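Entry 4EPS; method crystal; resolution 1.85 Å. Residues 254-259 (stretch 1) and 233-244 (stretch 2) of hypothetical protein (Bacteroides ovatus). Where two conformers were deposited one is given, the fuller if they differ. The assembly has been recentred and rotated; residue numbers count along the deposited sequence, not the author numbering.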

ATOM      1  N   ARG A 254      17.330   2.685 -29.515  1.00 22.79           N
ATOM      2  CA  ARG A 254      17.168   2.243 -28.132  0.50 22.56           C
ATOM      3  C   ARG A 254      16.351   0.958 -28.090  1.00 26.62           C
ATOM      4  O   ARG A 254      15.229   0.916 -28.593  1.00 27.37           O
ATOM      5  CB  ARG A 254      16.530   3.326 -27.245  0.50 23.27           C
ATOM      6  CG  ARG A 254      16.362   2.876 -25.787  0.50 26.61           C
ATOM      7  CD  ARG A 254      15.726   3.949 -24.913  0.50 39.36           C
ATOM      8  NE  ARG A 254      16.722   4.782 -24.229  0.50 42.58           N
ATOM      9  CZ  ARG A 254      16.916   6.079 -24.463  0.50 53.77           C
ATOM     10  NH1 ARG A 254      16.181   6.715 -25.369  0.50 42.96           N
ATOM     11  NH2 ARG A 254      17.838   6.750 -23.789  0.50 33.72           N
ATOM     12  N   PHE A 255      16.924  -0.083 -27.498  1.00 23.03           N
ATOM     13  CA  PHE A 255      16.244  -1.370 -27.331  1.00 23.27           C
ATOM     14  C   PHE A 255      15.727  -1.438 -25.896  1.00 24.98           C
ATOM     15  O   PHE A 255      16.538  -1.466 -24.971  1.00 24.94           O
ATOM     16  CB  PHE A 255      17.197  -2.532 -27.597  1.00 24.93           C
ATOM     17  CG  PHE A 255      17.708  -2.611 -29.013  1.00 27.12           C
ATOM     18  CD1 PHE A 255      17.005  -3.323 -29.987  1.00 28.26           C
ATOM     19  CD2 PHE A 255      18.902  -1.991 -29.374  1.00 28.42           C
ATOM     20  CE1 PHE A 255      17.492  -3.428 -31.295  1.00 30.28           C
ATOM     21  CE2 PHE A 255      19.399  -2.108 -30.687  1.00 31.84           C
ATOM     22  CZ  PHE A 255      18.689  -2.824 -31.635  1.00 30.16           C
ATOM     23  N   VAL A 256      14.401  -1.444 -25.713  1.00 20.21           N
ATOM     24  CA  VAL A 256      13.791  -1.539 -24.366  1.00 20.55           C
ATOM     25  C   VAL A 256      13.452  -3.021 -24.143  1.00 23.71           C
ATOM     26  O   VAL A 256      12.641  -3.590 -24.864  1.00 21.62           O
ATOM     27  CB  VAL A 256      12.570  -0.600 -24.200  1.00 24.50           C
ATOM     28  CG1 VAL A 256      11.907  -0.787 -22.821  1.00 24.17           C
ATOM     29  CG2 VAL A 256      12.985   0.868 -24.407  1.00 24.30           C
ATOM     30  N   VAL A 257      14.126  -3.648 -23.183  1.00 21.44           N
ATOM     31  CA  VAL A 257      13.977  -5.081 -22.950  1.00 21.02           C
ATOM     32  C   VAL A 257      12.955  -5.330 -21.841  1.00 25.34           C
ATOM     33  O   VAL A 257      13.080  -4.790 -20.746  1.00 24.43           O
ATOM     34  CB  VAL A 257      15.353  -5.729 -22.613  1.00 23.82           C
ATOM     35  CG1 VAL A 257      15.212  -7.233 -22.326  1.00 23.82           C
ATOM     36  CG2 VAL A 257      16.373  -5.470 -23.745  1.00 23.18           C
ATOM     37  N   ASP A 258      11.965  -6.169 -22.139  1.00 24.73           N
ATOM     38  CA  ASP A 258      10.917  -6.592 -21.199  1.00 25.94           C
ATOM     39  C   ASP A 258      10.330  -5.410 -20.360  1.00 28.15           C
ATOM     40  O   ASP A 258      10.223  -5.498 -19.143  1.00 27.99           O
ATOM     41  CB  ASP A 258      11.449  -7.722 -20.271  1.00 28.17           C
ATOM     42  CG  ASP A 258      10.339  -8.432 -19.473  1.00 40.08           C
ATOM     43  OD1 ASP A 258       9.199  -8.521 -19.986  1.00 41.68           O
ATOM     44  OD2 ASP A 258      10.600  -8.834 -18.324  1.00 40.44           O
ATOM     45  N   GLY A 259       9.951  -4.329 -21.037  1.00 26.37           N
ATOM     46  CA  GLY A 259       9.295  -3.195 -20.393  1.00 26.93           C
ATOM     47  C   GLY A 259      10.168  -2.132 -19.772  1.00 28.59           C
ATOM     48  O   GLY A 259       9.662  -1.066 -19.423  1.00 29.04           O
TER
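Stretch 2 233-244: HYNDKQCTLDTA

Stretch 1 is extended, with strand geometry at Arg 254, Phe 255 and Val 256; Asp 258 then takes positive backbone angles (44/50) and Gly 259 follows at 86/-11, a conformation that itself calls for glycine. Stretch 2 completes a strand at His 233 and Tyr 234, reverses through Asn 235 and Asp 236, and runs out again as a strand from Lys 237 to Asp 242. The reversal is closed by Lys 237 N to Tyr 234 O (2.9 Å) and Tyr 234 N to Lys 237 O (3.3 Å). The second strand runs opposite in direction to stretch 1: the CA of Phe 255 lies nearest that of Leu 241 (7.0 Å), and the CA of Val 257 nearest that of Cys 239 (7.5 Å). No direct hydrogen bond joins the stretches; the contact is mostly between side chains, although the Phe 255 ring also meets the backbone of Asp 242 and Thr 243.

Leu 241 CB lies over one face of the Phe 255 ring, 3.9 Å from its centroid, in a CH-π contact, while Phe 255 CZ reaches Asp 242 O at 3.5 Å along the ring edge. Val 257 CG2 packs against Cys 239 SG (4.0 Å), and its CG1 against Tyr 234 CE1 (3.7 Å). At Asp 258, a long salt bridge links Asp 258 OD2 to Lys 237 NZ (3.9 Å); water 1 bridges both atoms and Tyr 234 OH.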

ATOM      1  N   HIS A 233      22.496 -11.339 -22.194  1.00 32.21           N
ATOM      2  CA  HIS A 233      22.197 -12.244 -21.094  1.00 33.29           C
ATOM      3  C   HIS A 233      22.018 -11.395 -19.831  1.00 31.53           C
ATOM      4  O   HIS A 233      22.826 -10.516 -19.561  1.00 30.05           O
ATOM      5  CB  HIS A 233      23.315 -13.301 -20.921  1.00 36.63           C
ATOM      6  CG  HIS A 233      23.254 -14.414 -21.929  1.00 42.81           C
ATOM      7  ND1 HIS A 233      24.030 -15.556 -21.791  1.00 46.51           N
ATOM      8  CD2 HIS A 233      22.489 -14.544 -23.042  1.00 45.96           C
ATOM      9  CE1 HIS A 233      23.696 -16.343 -22.803  1.00 46.45           C
ATOM     10  NE2 HIS A 233      22.781 -15.775 -23.587  1.00 46.71           N
ATOM     11  N   TYR A 234      20.927 -11.612 -19.100  1.00 27.63           N
ATOM     12  CA  TYR A 234      20.640 -10.890 -17.842  1.00 27.10           C
ATOM     13  C   TYR A 234      19.663 -11.729 -17.061  1.00 29.74           C
ATOM     14  O   TYR A 234      18.796 -12.358 -17.666  1.00 28.97           O
ATOM     15  CB  TYR A 234      20.059  -9.465 -18.114  1.00 25.94           C
ATOM     16  CG  TYR A 234      18.638  -9.496 -18.636  1.00 26.23           C
ATOM     17  CD1 TYR A 234      18.374  -9.732 -19.983  1.00 28.75           C
ATOM     18  CD2 TYR A 234      17.557  -9.340 -17.775  1.00 26.10           C
ATOM     19  CE1 TYR A 234      17.066  -9.850 -20.454  1.00 29.18           C
ATOM     20  CE2 TYR A 234      16.246  -9.461 -18.235  1.00 26.77           C
ATOM     21  CZ  TYR A 234      16.007  -9.674 -19.580  1.00 32.44           C
ATOM     22  OH  TYR A 234      14.716  -9.793 -20.026  1.00 35.95           O
ATOM     23  N   ASN A 235      19.821 -11.716 -15.731  0.60 30.95           N
ATOM     24  CA  ASN A 235      19.045 -12.516 -14.782  0.60 32.18           C
ATOM     25  C   ASN A 235      19.191 -13.966 -15.228  0.60 36.78           C
ATOM     26  O   ASN A 235      20.327 -14.436 -15.313  0.60 35.96           O
ATOM     27  CB  ASN A 235      17.581 -12.019 -14.686  0.60 33.99           C
ATOM     28  CG  ASN A 235      17.478 -10.625 -14.110  0.60 41.40           C
ATOM     29  OD1 ASN A 235      18.418 -10.113 -13.497  0.60 32.39           O
ATOM     30  ND2 ASN A 235      16.336  -9.971 -14.312  0.60 34.00           N
ATOM     31  N   ASP A 236      18.103 -14.620 -15.651  0.60 35.63           N
ATOM     32  CA  ASP A 236      18.190 -15.991 -16.141  0.60 36.89           C
ATOM     33  C   ASP A 236      17.558 -16.080 -17.516  0.60 40.50           C
ATOM     34  O   ASP A 236      16.888 -17.067 -17.853  0.60 40.13           O
ATOM     35  CB  ASP A 236      17.535 -16.950 -15.132  0.60 39.47           C
ATOM     36  CG  ASP A 236      18.449 -17.256 -13.960  0.60 58.30           C
ATOM     37  OD1 ASP A 236      19.330 -18.135 -14.108  0.60 61.42           O
ATOM     38  OD2 ASP A 236      18.297 -16.605 -12.901  0.60 64.87           O
ATOM     39  N   LYS A 237      17.767 -15.027 -18.342  1.00 35.43           N
ATOM     40  CA  LYS A 237      17.121 -15.078 -19.649  0.50 35.24           C
ATOM     41  C   LYS A 237      17.936 -14.369 -20.706  1.00 36.91           C
ATOM     42  O   LYS A 237      19.062 -13.960 -20.438  1.00 33.80           O
ATOM     43  CB  LYS A 237      15.665 -14.555 -19.622  0.50 37.94           C
ATOM     44  CG  LYS A 237      15.436 -13.212 -18.934  0.50 50.00           C
ATOM     45  CD  LYS A 237      13.964 -13.037 -18.547  0.50 53.33           C
ATOM     46  CE  LYS A 237      13.057 -12.753 -19.729  0.50 54.25           C
ATOM     47  NZ  LYS A 237      11.678 -12.401 -19.297  0.50 59.61           N
ATOM     48  N   GLN A 238      17.410 -14.280 -21.920  1.00 34.64           N
ATOM     49  CA  GLN A 238      18.180 -13.653 -22.980  1.00 34.16           C
ATOM     50  C   GLN A 238      17.327 -12.847 -23.912  1.00 36.99           C
ATOM     51  O   GLN A 238      16.094 -12.968 -23.974  1.00 35.73           O
ATOM     52  CB  GLN A 238      18.985 -14.719 -23.750  1.00 36.33           C
ATOM     53  CG  GLN A 238      18.216 -15.493 -24.818  1.00 47.53           C
ATOM     54  CD  GLN A 238      19.108 -16.543 -25.430  1.00 71.40           C
ATOM     55  OE1 GLN A 238      19.184 -17.675 -24.942  1.00 71.13           O
ATOM     56  NE2 GLN A 238      19.856 -16.175 -26.465  1.00 52.37           N
ATOM     57  N   CYS A 239      18.009 -11.986 -24.639  1.00 33.87           N
ATOM     58  CA  CYS A 239      17.363 -11.163 -25.627  1.00 35.06           C
ATOM     59  C   CYS A 239      18.283 -11.053 -26.832  1.00 34.43           C
ATOM     60  O   CYS A 239      19.495 -11.231 -26.704  1.00 32.31           O
ATOM     61  CB  CYS A 239      17.010  -9.794 -25.050  1.00 36.44           C
ATOM     62  SG  CYS A 239      18.428  -8.855 -24.443  1.00 41.15           S
ATOM     63  N   THR A 240      17.700 -10.835 -27.992  1.00 29.40           N
ATOM     64  CA  THR A 240      18.460 -10.613 -29.206  1.00 29.57           C
ATOM     65  C   THR A 240      18.138  -9.217 -29.641  1.00 33.76           C
ATOM     66  O   THR A 240      16.961  -8.903 -29.861  1.00 33.16           O
ATOM     67  CB  THR A 240      18.161 -11.658 -30.298  1.00 33.58           C
ATOM     68  OG1 THR A 240      18.603 -12.935 -29.854  1.00 36.93           O
ATOM     69  CG2 THR A 240      18.844 -11.339 -31.625  1.00 30.83           C
ATOM     70  N   LEU A 241      19.188  -8.404 -29.827  1.00 28.80           N
ATOM     71  CA  LEU A 241      19.065  -7.046 -30.323  1.00 27.76           C
ATOM     72  C   LEU A 241      19.512  -7.053 -31.767  1.00 31.78           C
ATOM     73  O   LEU A 241      20.703  -7.208 -32.045  1.00 29.74           O
ATOM     74  CB  LEU A 241      19.890  -6.079 -29.466  1.00 27.91           C
ATOM     75  CG  LEU A 241      19.719  -6.325 -27.946  1.00 33.42           C
ATOM     76  CD1 LEU A 241      20.744  -5.579 -27.155  1.00 35.84           C
ATOM     77  CD2 LEU A 241      18.280  -6.073 -27.494  1.00 33.42           C
ATOM     78  N   ASP A 242      18.538  -6.994 -32.676  1.00 27.40           N
ATOM     79  CA  ASP A 242      18.786  -6.972 -34.107  1.00 28.68           C
ATOM     80  C   ASP A 242      19.135  -5.547 -34.503  1.00 30.09           C
ATOM     81  O   ASP A 242      18.251  -4.687 -34.516  1.00 30.41           O
ATOM     82  CB  ASP A 242      17.552  -7.499 -34.865  1.00 31.94           C
ATOM     83  CG  ASP A 242      17.320  -8.986 -34.608  1.00 52.51           C
ATOM     84  OD1 ASP A 242      18.063  -9.811 -35.181  1.00 57.48           O
ATOM     85  OD2 ASP A 242      16.437  -9.317 -33.788  1.00 54.99           O
ATOM     86  N   THR A 243      20.422  -5.268 -34.767  1.00 24.35           N
ATOM     87  CA  THR A 243      20.835  -3.900 -35.141  1.00 24.23           C
ATOM     88  C   THR A 243      20.675  -3.656 -36.657  1.00 27.84           C
ATOM     89  O   THR A 243      20.740  -2.508 -37.103  1.00 27.29           O
ATOM     90  CB  THR A 243      22.286  -3.586 -34.702  1.00 28.69           C
ATOM     91  OG1 THR A 243      23.214  -4.245 -35.571  1.00 27.57           O
ATOM     92  CG2 THR A 243      22.554  -3.929 -33.224  1.00 24.95           C
ATOM     93  N   ALA A 244      20.507  -4.719 -37.449  1.00 28.07           N
ATOM     94  CA  ALA A 244      20.378  -4.572 -38.915  1.00 28.47           C
ATOM     95  C   ALA A 244      19.326  -3.523 -39.273  1.00 29.93           C
ATOM     96  O   ALA A 244      18.237  -3.532 -38.708  1.00 29.46           O
ATOM     97  CB  ALA A 244      20.022  -5.911 -39.548  1.00 30.38           C
TER
HETATM   98  O   HOH W   1      12.911  -9.896 -17.971  1.00 36.36           O